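PDB 3LHN: lipoprotein from Shewanella oneidensis, which is of unknown function but carries an NlpE-type beta-barrel domain of the calycin clan and may bind a lipid or similar apolar ligand. Local coordinates for residues E34-C39 with I62-D67; I45-T50 with Y119-K124; L49-D54 with N99-L104; K60-Y63 with S69-K72; S84-S89 with Y94-N99. All coordinates share one frame; numbering follows the deposited sequence. Where two conformers were deposited one is given.

Interaction 1 of 5, residues E34-C39 with I62-D67; sequences EGVLPC and IYLGKD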
# COMPACT_ATOMS: atom_id res chain seq x y z
N GLU A 34 -11.92 18.64 -2.78
CA GLU A 34 -12.69 17.44 -3.04
C GLU A 34 -12.49 16.92 -4.45
O GLU A 34 -12.28 17.71 -5.41
CB GLU A 34 -14.18 17.78 -2.87
CG GLU A 34 -14.57 18.17 -1.46
CD GLU A 34 -16.03 18.56 -1.29
OE1 GLU A 34 -16.71 18.86 -2.28
OE2 GLU A 34 -16.49 18.61 -0.15
N GLY A 35 -12.56 15.61 -4.60
CA GLY A 35 -12.55 15.01 -5.91
C GLY A 35 -12.82 13.53 -5.80
O GLY A 35 -13.07 13.05 -4.71
N VAL A 36 -12.85 12.84 -6.93
CA VAL A 36 -13.04 11.40 -6.96
C VAL A 36 -11.81 10.80 -7.67
O VAL A 36 -11.64 10.95 -8.87
CB VAL A 36 -14.32 10.95 -7.64
CG1 VAL A 36 -14.39 9.37 -7.53
CG2 VAL A 36 -15.58 11.60 -7.00
N LEU A 37 -10.92 10.21 -6.89
CA LEU A 37 -9.64 9.73 -7.37
C LEU A 37 -9.78 8.32 -7.89
O LEU A 37 -10.67 7.56 -7.46
CB LEU A 37 -8.63 9.72 -6.22
CG LEU A 37 -8.19 11.04 -5.56
CD1 LEU A 37 -7.38 10.81 -4.31
CD2 LEU A 37 -7.43 11.91 -6.54
N PRO A 38 -8.88 7.90 -8.79
CA PRO A 38 -8.92 6.51 -9.21
C PRO A 38 -8.58 5.57 -8.10
O PRO A 38 -7.77 5.88 -7.24
CB PRO A 38 -7.82 6.46 -10.32
CG PRO A 38 -7.76 7.87 -10.82
CD PRO A 38 -7.90 8.68 -9.57
N CYS A 39 -9.19 4.38 -8.14
CA CYS A 39 -9.03 3.38 -7.08
C CYS A 39 -8.39 2.14 -7.67
O CYS A 39 -8.82 1.69 -8.70
CB CYS A 39 -10.39 3.07 -6.53
SG CYS A 39 -10.40 1.95 -5.11
N ILE A 62 -13.98 7.88 0.79
CA ILE A 62 -15.01 6.85 0.63
C ILE A 62 -14.66 6.03 -0.58
O ILE A 62 -14.62 6.52 -1.73
CB ILE A 62 -16.40 7.44 0.45
CG1 ILE A 62 -16.67 8.43 1.61
CG2 ILE A 62 -17.45 6.36 0.32
CD1 ILE A 62 -18.05 9.04 1.54
N TYR A 63 -14.33 4.76 -0.33
CA TYR A 63 -14.04 3.81 -1.38
C TYR A 63 -15.37 3.31 -1.92
O TYR A 63 -16.09 2.54 -1.28
CB TYR A 63 -13.13 2.71 -0.86
CG TYR A 63 -11.74 3.19 -0.61
CD1 TYR A 63 -11.37 3.89 0.54
CD2 TYR A 63 -10.75 2.98 -1.55
CE1 TYR A 63 -10.05 4.37 0.71
CE2 TYR A 63 -9.47 3.44 -1.37
CZ TYR A 63 -9.12 4.13 -0.25
OH TYR A 63 -7.81 4.57 -0.12
N LEU A 64 -15.68 3.74 -3.13
CA LEU A 64 -16.97 3.53 -3.77
C LEU A 64 -17.06 2.13 -4.36
O LEU A 64 -16.05 1.49 -4.66
CB LEU A 64 -17.15 4.53 -4.91
CG LEU A 64 -17.06 5.99 -4.48
CD1 LEU A 64 -17.03 6.87 -5.74
CD2 LEU A 64 -18.19 6.35 -3.47
N GLY A 65 -18.29 1.68 -4.55
CA GLY A 65 -18.57 0.40 -5.19
C GLY A 65 -19.51 -0.46 -4.40
O GLY A 65 -20.14 -0.02 -3.41
N LYS A 66 -19.56 -1.72 -4.80
CA LYS A 66 -20.47 -2.69 -4.22
C LYS A 66 -20.07 -3.03 -2.78
O LYS A 66 -20.87 -3.57 -2.01
CB LYS A 66 -20.52 -3.93 -5.14
CG LYS A 66 -21.14 -3.70 -6.57
CD LYS A 66 -20.78 -4.82 -7.63
N ASP A 67 -18.81 -2.75 -2.42
CA ASP A 67 -18.27 -3.01 -1.09
C ASP A 67 -17.71 -1.72 -0.44
O ASP A 67 -16.51 -1.61 -0.22
CB ASP A 67 -17.14 -4.03 -1.19
CG ASP A 67 -16.59 -4.42 0.16
OD1 ASP A 67 -17.32 -4.22 1.16
OD2 ASP A 67 -15.46 -4.97 0.22
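With its SG anti to the backbone N (chi1 -175°), C39 reaches across to the ring of Y63, whose CG is turned beside its own backbone N (chi1 -72°). The sulfur arrives at the rim of the ring and near its plane: SG of C39 stands 3.7 Å from CD2 of Y63. Its line to the ring centroid is 83° off the normal. The second meeting point lies between V36 and L64, whose side chains cross at about a right angle. Here CG1 of V36, itself anti to the backbone N, touches CD1 of L64 at 4.1 Å.

Strands 31-37 and 56-64 are not neighbours in the sheet; strand 44-51 runs between them and bonds to both. The contacts pass strand 44-51 on its two faces: C39 and Y63 both pack on I45 on the inner side, while on the outer side V36 meets L64, which also rests on Q46. A branched valine and a leucine have the span to close this gap with methyls alone. A glycerol, probably from the crystallisation liquor, is hydrogen-bonded to O of V36, while O of C39 accepts a bond from Y119 OH of a second subunit.

C39 is joined to C42 in a disulfide, so its sulfur is neither a thiol nor a charge but a polarisable, weakly polar atom. Lying at the ring's edge, it faces the slightly positive C-H rim of Y63 rather than the pi cloud, which is consistent with a weakly attractive sulfur-aromatic contact between the disulfide and the end of strand 56-64.

Interaction 2 of 5, residues I45-T50 with Y119-K124; sequences IQTTLT and YILKKK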
# COMPACT_ATOMS: atom_id res chain seq x y z
N ILE A 45 -12.43 6.78 -5.44
CA ILE A 45 -12.23 7.20 -4.05
C ILE A 45 -12.78 8.63 -3.91
O ILE A 45 -12.11 9.59 -4.35
CB ILE A 45 -10.79 7.17 -3.59
CG1 ILE A 45 -10.07 5.87 -4.01
CG2 ILE A 45 -10.75 7.30 -2.07
CD1 ILE A 45 -8.57 5.92 -3.72
N GLN A 46 -13.97 8.76 -3.34
CA GLN A 46 -14.53 10.09 -3.12
C GLN A 46 -13.77 10.70 -1.96
O GLN A 46 -13.87 10.24 -0.82
CB GLN A 46 -16.01 9.96 -2.84
CG GLN A 46 -16.74 11.24 -2.55
CD GLN A 46 -18.26 11.05 -2.51
OE1 GLN A 46 -18.85 10.26 -3.27
NE2 GLN A 46 -18.90 11.77 -1.61
N THR A 47 -13.01 11.73 -2.24
CA THR A 47 -12.01 12.27 -1.34
C THR A 47 -12.29 13.68 -0.90
O THR A 47 -12.67 14.53 -1.71
CB THR A 47 -10.65 12.26 -2.08
OG1 THR A 47 -10.33 10.92 -2.44
CG2 THR A 47 -9.50 12.88 -1.22
N THR A 48 -12.12 13.95 0.38
CA THR A 48 -12.23 15.29 0.98
C THR A 48 -10.98 15.48 1.82
O THR A 48 -10.72 14.71 2.75
CB THR A 48 -13.49 15.43 1.86
OG1 THR A 48 -14.66 15.01 1.11
CG2 THR A 48 -13.65 16.87 2.34
N LEU A 49 -10.15 16.45 1.43
CA LEU A 49 -8.87 16.72 2.12
C LEU A 49 -8.91 18.14 2.61
O LEU A 49 -9.06 19.08 1.84
CB LEU A 49 -7.71 16.48 1.17
CG LEU A 49 -6.33 16.81 1.68
CD1 LEU A 49 -6.01 16.12 3.05
CD2 LEU A 49 -5.28 16.40 0.63
N THR A 50 -8.79 18.28 3.93
CA THR A 50 -8.85 19.56 4.64
C THR A 50 -7.45 19.88 5.16
O THR A 50 -6.90 19.11 5.94
CB THR A 50 -9.86 19.56 5.78
OG1 THR A 50 -11.14 19.22 5.26
CG2 THR A 50 -9.95 20.92 6.41
N TYR A 119 -6.78 13.23 -10.89
CA TYR A 119 -5.96 13.40 -9.70
C TYR A 119 -6.10 14.82 -9.09
O TYR A 119 -5.46 15.14 -8.11
CB TYR A 119 -4.50 13.02 -10.06
CG TYR A 119 -4.41 11.56 -10.36
CD1 TYR A 119 -4.31 10.61 -9.36
CD2 TYR A 119 -4.48 11.10 -11.66
CE1 TYR A 119 -4.27 9.26 -9.64
CE2 TYR A 119 -4.47 9.76 -11.94
CZ TYR A 119 -4.36 8.84 -10.93
OH TYR A 119 -4.36 7.49 -11.24
N ILE A 120 -7.01 15.60 -9.63
CA ILE A 120 -7.27 16.98 -9.16
C ILE A 120 -8.32 16.96 -8.06
O ILE A 120 -9.41 16.39 -8.22
CB ILE A 120 -7.79 17.86 -10.27
CG1 ILE A 120 -6.73 17.99 -11.37
CG2 ILE A 120 -8.12 19.27 -9.70
CD1 ILE A 120 -7.25 18.59 -12.65
N LEU A 121 -7.97 17.59 -6.94
CA LEU A 121 -8.96 17.91 -5.88
C LEU A 121 -9.22 19.43 -5.91
O LEU A 121 -8.32 20.20 -5.68
CB LEU A 121 -8.50 17.53 -4.48
CG LEU A 121 -8.04 16.08 -4.32
CD1 LEU A 121 -7.58 15.84 -2.89
CD2 LEU A 121 -9.16 15.07 -4.67
N LYS A 122 -10.42 19.84 -6.24
CA LYS A 122 -10.74 21.28 -6.31
C LYS A 122 -11.25 21.77 -4.99
O LYS A 122 -11.92 21.04 -4.25
CB LYS A 122 -11.80 21.57 -7.35
CG LYS A 122 -11.41 21.14 -8.72
CD LYS A 122 -12.63 21.22 -9.61
N LYS A 123 -10.98 23.03 -4.69
CA LYS A 123 -11.53 23.64 -3.51
C LYS A 123 -13.01 23.54 -3.50
O LYS A 123 -13.68 23.70 -4.54
CB LYS A 123 -11.23 25.13 -3.50
CG LYS A 123 -10.17 25.48 -2.66
CD LYS A 123 -10.14 27.01 -2.44
CE LYS A 123 -8.80 27.41 -1.95
NZ LYS A 123 -8.63 28.90 -2.08
N LYS A 124 -13.57 23.31 -2.33
CA LYS A 124 -15.01 23.11 -2.21
C LYS A 124 -15.81 24.35 -2.64
O LYS A 124 -15.40 25.47 -2.39
CB LYS A 124 -15.38 22.78 -0.77
CG LYS A 124 -16.86 22.50 -0.58
CD LYS A 124 -17.12 21.82 0.74
CE LYS A 124 -18.59 21.42 0.94
NZ LYS A 124 -18.91 20.12 0.27
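Within the closed antiparallel barrel, T47 and L49 of strand 44-51 send their side chains inward to meet L121 of the last strand, 120-123, in the apolar core. Both methyls of L121 do the touching. CD1 of L121 spans both residues, 3.9 Å from CG2 of T47 and 4.1 Å from CB of L49; CD2 of L121 stays with T47, resting 4.1 Å from CB of T47. L121 and T47 meet at about a right angle, and the forked end of the leucine fits against the methyl side of the threonine.

That methyl faces the leucine because T47 has CG2 anti to its backbone N, leaving OG1 beside the N (chi1 -60°). The hydroxyl then turns back along its own strand and donates to O of I45 at 2.9 Å, from above the carbonyl plane, 63° out of it. Threonine suits this place: its buried polar arm is satisfied locally while its apolar arm joins the core. For L49, the backbone-near CB makes the contact, and the branched end is left to lead deeper into the barrel.

The CA atoms of T47 and L121 are 7.9 Å apart because strand 31-37 lies between the two strands. G35, on that middle strand, bonds its backbone to T47 and, having no side chain, probably leaves room for L121, whose CD2 packs against its backbone. On the far flank of strand 44-51, strand 56-64 brings L59 against T47 and F57 against L49, while strand 100-103 borders strand 120-123 and adds L101 to the core.

Interaction 3 of 5, residues L49-D54 with N99-L104; sequences LTLQAD and NQLLML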
# COMPACT_ATOMS: atom_id res chain seq x y z
N LEU A 49 -10.15 16.45 1.43
CA LEU A 49 -8.87 16.72 2.12
C LEU A 49 -8.91 18.14 2.61
O LEU A 49 -9.06 19.08 1.84
CB LEU A 49 -7.71 16.48 1.17
CG LEU A 49 -6.33 16.81 1.68
CD1 LEU A 49 -6.01 16.12 3.05
CD2 LEU A 49 -5.28 16.40 0.63
N THR A 50 -8.79 18.28 3.93
CA THR A 50 -8.85 19.56 4.64
C THR A 50 -7.45 19.88 5.16
O THR A 50 -6.90 19.11 5.94
CB THR A 50 -9.86 19.56 5.78
OG1 THR A 50 -11.14 19.22 5.26
CG2 THR A 50 -9.95 20.92 6.41
N LEU A 51 -6.91 21.02 4.78
CA LEU A 51 -5.60 21.50 5.20
C LEU A 51 -5.76 22.69 6.12
O LEU A 51 -6.54 23.61 5.84
CB LEU A 51 -4.74 21.95 4.02
CG LEU A 51 -4.56 20.96 2.87
CD1 LEU A 51 -3.60 21.61 1.82
CD2 LEU A 51 -4.01 19.59 3.33
N GLN A 52 -5.06 22.71 7.23
CA GLN A 52 -4.99 23.89 8.11
C GLN A 52 -3.67 24.62 7.98
O GLN A 52 -2.64 24.02 7.67
CB GLN A 52 -5.15 23.47 9.57
CG GLN A 52 -6.32 22.63 9.86
CD GLN A 52 -7.66 23.28 9.59
OE1 GLN A 52 -7.81 24.53 9.60
NE2 GLN A 52 -8.67 22.42 9.42
N ALA A 53 -3.67 25.90 8.36
CA ALA A 53 -2.49 26.76 8.29
C ALA A 53 -1.35 26.22 9.12
O ALA A 53 -0.17 26.50 8.81
CB ALA A 53 -2.85 28.20 8.76
N ASP A 54 -1.65 25.47 10.19
CA ASP A 54 -0.59 24.89 11.04
C ASP A 54 -0.01 23.57 10.55
O ASP A 54 0.72 22.88 11.26
CB ASP A 54 -1.10 24.79 12.48
CG ASP A 54 -2.17 23.77 12.65
OD1 ASP A 54 -2.50 23.03 11.70
OD2 ASP A 54 -2.71 23.69 13.79
N ASN A 99 -6.72 27.23 -6.11
CA ASN A 99 -8.00 26.59 -5.85
C ASN A 99 -8.00 25.07 -6.04
O ASN A 99 -9.04 24.49 -6.33
CB ASN A 99 -9.09 27.21 -6.69
CG ASN A 99 -9.30 28.67 -6.34
OD1 ASN A 99 -9.22 29.05 -5.17
ND2 ASN A 99 -9.59 29.50 -7.37
N GLN A 100 -6.84 24.44 -5.92
CA GLN A 100 -6.78 22.97 -6.09
C GLN A 100 -5.53 22.37 -5.52
O GLN A 100 -4.52 23.06 -5.24
CB GLN A 100 -6.83 22.66 -7.59
CG GLN A 100 -5.59 23.07 -8.36
CD GLN A 100 -5.54 22.53 -9.77
OE1 GLN A 100 -6.48 22.69 -10.53
NE2 GLN A 100 -4.49 21.80 -10.09
N LEU A 101 -5.65 21.07 -5.29
CA LEU A 101 -4.49 20.21 -5.02
C LEU A 101 -4.42 19.17 -6.14
O LEU A 101 -5.46 18.70 -6.63
CB LEU A 101 -4.62 19.50 -3.69
CG LEU A 101 -4.82 20.32 -2.44
CD1 LEU A 101 -5.04 19.39 -1.23
CD2 LEU A 101 -3.65 21.27 -2.24
N LEU A 102 -3.23 18.86 -6.59
CA LEU A 102 -3.06 17.83 -7.61
C LEU A 102 -2.26 16.72 -7.01
O LEU A 102 -1.12 16.91 -6.63
CB LEU A 102 -2.34 18.42 -8.84
CG LEU A 102 -1.98 17.47 -9.99
CD1 LEU A 102 -3.26 17.00 -10.66
CD2 LEU A 102 -1.11 18.17 -10.98
N MSE A 103 -2.83 15.50 -6.95
CA MSE A 103 -2.07 14.40 -6.37
C MSE A 103 -0.95 14.04 -7.33
O MSE A 103 -1.18 13.89 -8.53
CB MSE A 103 -2.94 13.16 -6.12
CG MSE A 103 -2.15 12.01 -5.60
SE MSE A 103 -3.21 10.40 -5.40
CE MSE A 103 -3.66 10.80 -3.63
N LEU A 104 0.24 13.82 -6.78
CA LEU A 104 1.46 13.50 -7.51
C LEU A 104 1.76 12.02 -7.30
O LEU A 104 1.19 11.34 -6.44
CB LEU A 104 2.64 14.34 -6.98
CG LEU A 104 2.41 15.85 -7.11
CD1 LEU A 104 3.50 16.57 -6.34
CD2 LEU A 104 2.36 16.32 -8.54
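L49, L51 and L101 meet as branched alkyl groups, mainly through their methyls, with no ring or amide between them. CD1 of L101 is the common point, 3.5 Å from CD2 of L49 and 4.0 Å from CD1 of L51. The first of these is tight for two methyl carbons, and the side chains of L49 and L101 cross there at about a right angle. L51, by contrast, comes tip to tip with L101, its CD1 also standing 4.1 Å from CD2 of L101. With its CG anti to the carbonyl carbon (chi1 -56°), L101 carries CD1 to where it touches both leucines, CD2 only L51.

This is the interior of the barrel, spanned from strand 44-51 to strand 100-103 with strands 31-37 and 120-123 between them along the wall. The CA atoms of L49 and L101 are 9.1 Å apart, a gap the two leucine side chains fill between them. Y94 lies against both L49 and L101, V96 and Y33 also touch L101, and L51 is flanked by I86 and by W29 from a loop.

Interaction 4 of 5, residues K60-Y63 with S69-K72; sequences KSIY and SIFK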
# COMPACT_ATOMS: atom_id res chain seq x y z
N LYS A 60 -10.85 12.44 4.43
CA LYS A 60 -11.89 11.43 4.35
C LYS A 60 -11.84 10.83 2.96
O LYS A 60 -11.79 11.54 1.94
CB LYS A 60 -13.26 12.01 4.66
CG LYS A 60 -14.37 10.97 4.51
CD LYS A 60 -15.71 11.65 4.75
CE LYS A 60 -16.83 10.69 5.00
NZ LYS A 60 -18.06 11.55 5.18
N SER A 61 -11.92 9.52 2.91
CA SER A 61 -11.87 8.77 1.63
C SER A 61 -12.97 7.74 1.64
O SER A 61 -12.93 6.84 2.47
CB SER A 61 -10.54 8.01 1.47
OG SER A 61 -9.41 8.88 1.54
N ILE A 62 -13.98 7.88 0.79
CA ILE A 62 -15.01 6.85 0.63
C ILE A 62 -14.66 6.03 -0.58
O ILE A 62 -14.62 6.52 -1.73
CB ILE A 62 -16.40 7.44 0.45
CG1 ILE A 62 -16.67 8.43 1.61
CG2 ILE A 62 -17.45 6.36 0.32
CD1 ILE A 62 -18.05 9.04 1.54
N TYR A 63 -14.33 4.76 -0.33
CA TYR A 63 -14.04 3.81 -1.38
C TYR A 63 -15.37 3.31 -1.92
O TYR A 63 -16.09 2.54 -1.28
CB TYR A 63 -13.13 2.71 -0.86
CG TYR A 63 -11.74 3.19 -0.61
CD1 TYR A 63 -11.37 3.89 0.54
CD2 TYR A 63 -10.75 2.98 -1.55
CE1 TYR A 63 -10.05 4.37 0.71
CE2 TYR A 63 -9.47 3.44 -1.37
CZ TYR A 63 -9.12 4.13 -0.25
OH TYR A 63 -7.81 4.57 -0.12
N SER A 69 -16.39 1.36 1.79
CA SER A 69 -15.76 1.58 3.07
C SER A 69 -15.39 3.02 3.18
O SER A 69 -15.30 3.72 2.16
CB SER A 69 -14.51 0.76 3.20
OG SER A 69 -13.64 0.93 2.12
N ILE A 70 -15.15 3.46 4.40
CA ILE A 70 -14.82 4.84 4.67
C ILE A 70 -13.58 4.94 5.52
O ILE A 70 -13.49 4.34 6.61
CB ILE A 70 -15.96 5.55 5.37
CG1 ILE A 70 -17.24 5.47 4.49
CG2 ILE A 70 -15.55 7.00 5.73
CD1 ILE A 70 -18.47 6.26 5.04
N PHE A 71 -12.59 5.70 5.05
CA PHE A 71 -11.36 5.95 5.79
C PHE A 71 -11.33 7.38 6.23
O PHE A 71 -11.71 8.29 5.46
CB PHE A 71 -10.14 5.82 4.89
CG PHE A 71 -9.68 4.48 4.65
CD1 PHE A 71 -10.49 3.54 4.04
CD2 PHE A 71 -8.36 4.13 4.98
CE1 PHE A 71 -10.05 2.26 3.80
CE2 PHE A 71 -7.91 2.83 4.72
CZ PHE A 71 -8.75 1.90 4.12
N LYS A 72 -10.87 7.63 7.43
CA LYS A 72 -10.67 8.97 7.92
C LYS A 72 -9.30 9.04 8.55
O LYS A 72 -9.06 8.25 9.45
CB LYS A 72 -11.70 9.34 8.94
CG LYS A 72 -13.08 9.35 8.43
CD LYS A 72 -13.99 9.81 9.47
CE LYS A 72 -15.44 9.46 9.16
NZ LYS A 72 -16.39 10.14 10.10
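S61 and F71 pair through two hydrogen bonds between their backbones: N of F71 gives to O of S61 at 2.8 Å in an almost perfectly straight line (179°), and N of S61 gives to O of F71, also at 2.8 Å. Nearer the turn, N of Y63 donates to O of S69 at 2.9 Å, but the return bond from S69 N to Y63 O is weak, at 3.3 Å. The pairs K60-K72 and I62-I70 are non-hydrogen-bonded, and there CA-H groups lean on carbonyls, as CA of K60 does on O of F71.

On the face of S61, Y63, S69 and F71, the two rings meet obliquely, their planes at 54°, with CE1 of Y63 at 3.5 Å from CD1 of F71. S69, short enough to fit beside Y63, brings its OG, in the crowded position between backbone N and carbonyl carbon (chi1 52°), within 3.5 Å of CB of Y63.

The opposite face carries I62 and I70 side by side, CG1 of I62 at 4.2 Å from CG1 of I70. The extended chain of K60 lays its CE 4.0 Å from CG2 of I70, keeping its ammonium toward the surface. Beta-branched and long flexible residues suit this more exposed side.

Strands 56-64 and 69-79 thus form an antiparallel beta hairpin of the barrel wall, and a strand of a third subunit pairs antiparallel with residues I70 to K72, carrying the sheet across the interface.

Interaction 5 of 5, residues S84-S89 with Y94-N99; sequences SKITLS and YLVGEN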
# COMPACT_ATOMS: atom_id res chain seq x y z
N SER A 84 6.03 24.20 -2.52
CA SER A 84 5.14 23.89 -3.58
C SER A 84 4.38 22.58 -3.43
O SER A 84 3.22 22.46 -3.88
CB SER A 84 6.03 23.80 -4.84
OG SER A 84 5.28 23.42 -5.92
N LYS A 85 5.03 21.60 -2.83
CA LYS A 85 4.48 20.26 -2.75
C LYS A 85 4.39 19.86 -1.31
O LYS A 85 5.32 20.11 -0.54
CB LYS A 85 5.33 19.29 -3.53
CG LYS A 85 5.39 19.56 -5.02
CD LYS A 85 6.39 18.67 -5.76
CE LYS A 85 6.40 18.99 -7.24
NZ LYS A 85 7.39 18.15 -7.98
N ILE A 86 3.30 19.19 -0.95
CA ILE A 86 3.11 18.69 0.40
C ILE A 86 3.11 17.16 0.43
O ILE A 86 2.68 16.50 -0.52
CB ILE A 86 1.81 19.25 1.05
CG1 ILE A 86 0.57 18.88 0.26
CG2 ILE A 86 1.93 20.77 1.22
CD1 ILE A 86 -0.73 19.23 0.99
N THR A 87 3.63 16.62 1.52
CA THR A 87 3.61 15.18 1.77
C THR A 87 2.81 14.94 3.05
O THR A 87 3.18 15.46 4.11
CB THR A 87 5.02 14.64 1.95
OG1 THR A 87 5.83 14.93 0.77
CG2 THR A 87 5.02 13.11 2.18
N LEU A 88 1.73 14.21 2.93
CA LEU A 88 0.89 13.84 4.08
C LEU A 88 1.54 12.71 4.85
O LEU A 88 2.46 12.04 4.35
CB LEU A 88 -0.49 13.40 3.64
CG LEU A 88 -1.34 14.28 2.70
CD1 LEU A 88 -2.77 13.76 2.52
CD2 LEU A 88 -1.39 15.74 3.14
N SER A 89 1.14 12.53 6.10
CA SER A 89 1.70 11.48 6.95
C SER A 89 1.50 10.06 6.38
O SER A 89 2.22 9.15 6.82
CB SER A 89 1.06 11.60 8.33
OG SER A 89 -0.35 11.37 8.21
N TYR A 94 1.01 16.01 -2.86
CA TYR A 94 0.19 16.88 -3.67
C TYR A 94 0.92 18.15 -4.06
O TYR A 94 1.68 18.71 -3.27
CB TYR A 94 -1.08 17.33 -2.93
CG TYR A 94 -2.09 16.24 -2.67
CD1 TYR A 94 -2.00 15.43 -1.58
CD2 TYR A 94 -3.18 16.09 -3.53
CE1 TYR A 94 -2.93 14.40 -1.35
CE2 TYR A 94 -4.12 15.12 -3.32
CZ TYR A 94 -4.00 14.30 -2.24
OH TYR A 94 -4.98 13.35 -2.08
N LEU A 95 0.63 18.62 -5.25
CA LEU A 95 1.11 19.92 -5.73
C LEU A 95 0.01 20.90 -5.35
O LEU A 95 -1.14 20.77 -5.75
CB LEU A 95 1.32 19.93 -7.24
CG LEU A 95 1.72 21.25 -7.88
CD1 LEU A 95 3.12 21.65 -7.51
CD2 LEU A 95 1.61 21.04 -9.39
N VAL A 96 0.38 21.95 -4.60
CA VAL A 96 -0.62 22.91 -4.12
C VAL A 96 -0.73 24.00 -5.17
O VAL A 96 0.26 24.66 -5.50
CB VAL A 96 -0.18 23.50 -2.77
CG1 VAL A 96 -1.24 24.49 -2.21
CG2 VAL A 96 0.09 22.39 -1.74
N GLY A 97 -1.94 24.21 -5.70
CA GLY A 97 -2.13 25.13 -6.76
C GLY A 97 -3.29 26.08 -6.49
O GLY A 97 -3.90 26.07 -5.44
N GLU A 98 -3.61 26.91 -7.47
CA GLU A 98 -4.72 27.86 -7.33
C GLU A 98 -6.06 27.12 -7.27
O GLU A 98 -6.51 26.48 -8.26
CB GLU A 98 -4.72 28.88 -8.47
CG GLU A 98 -3.49 29.77 -8.36
CD GLU A 98 -3.53 31.05 -9.15
OE1 GLU A 98 -4.65 31.61 -9.32
OE2 GLU A 98 -2.40 31.55 -9.46
N ASN A 99 -6.72 27.23 -6.11
CA ASN A 99 -8.00 26.59 -5.85
C ASN A 99 -8.00 25.07 -6.04
O ASN A 99 -9.04 24.49 -6.33
CB ASN A 99 -9.09 27.21 -6.69
CG ASN A 99 -9.30 28.67 -6.34
OD1 ASN A 99 -9.22 29.05 -5.17
ND2 ASN A 99 -9.59 29.50 -7.37
O HOH W 1 2.93 24.74 -6.14
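A water is held between S84 and V96: it accepts from OG of S84 at 2.7 Å and donates to O of V96, also at 2.7 Å. The serine reaches it because OG is anti to the backbone N (chi1 176°), on the side of its own carbonyl. That carbonyl is bound in turn, O of S84 taking N of V96 at 3.0 Å in a nearly straight line (176°). OG of S84 also packs closely on CD1 of L95.

Further along, I86 and Y94 exchange two backbone bonds, with N of I86 to O of Y94 and N of Y94 to O of I86 both at 2.9 Å, while K85 and L95 form the non-hydrogen-bonded pair next to them. These bonds join strands 85-88 and 93-97 into an antiparallel beta hairpin of the barrel, strongly twisted, with the short strand axes at 134°. D80 receives both backbone N-H groups of S84 and K85 just where strand 85-88 begins.

Apolar residues take the inward face. CG2 of I86 meets CG2 of V96 at 3.8 Å, the two beta-branched side chains crossing at about a right angle, and CG1 of I86 lies 3.9 Å from CB of Y94. The ring of Y94 reaches across to strand 85-88, where its CE1 touches CD1 of L88 at 3.9 Å. On the outer face the extended K85 brushes L95 with its CG and carries its NZ onward to O of G108.

How the interactions relate
The five contacts are spread over one barrel. Interactions 2 and 3 start from the same strand and share L49 and T50; their centres lie 8 Å apart, and N of L121 probably bonds to O of L101 at 2.8 Å. Interaction 5 completes this core, its centre 5 Å from that of interaction 3, with CE2 of Y94 3.6 Å from CD1 of L121 and CE1 of Y94 3.7 Å from CD2 of L49. Interactions 1 and 4 share I62 and Y63 at the rim, their centres 8 Å apart; interaction 5 is about 20 Å from either, centre to centre. I45 ties rim to core: its CD1 lies 3.5 Å from CE2 of Y63.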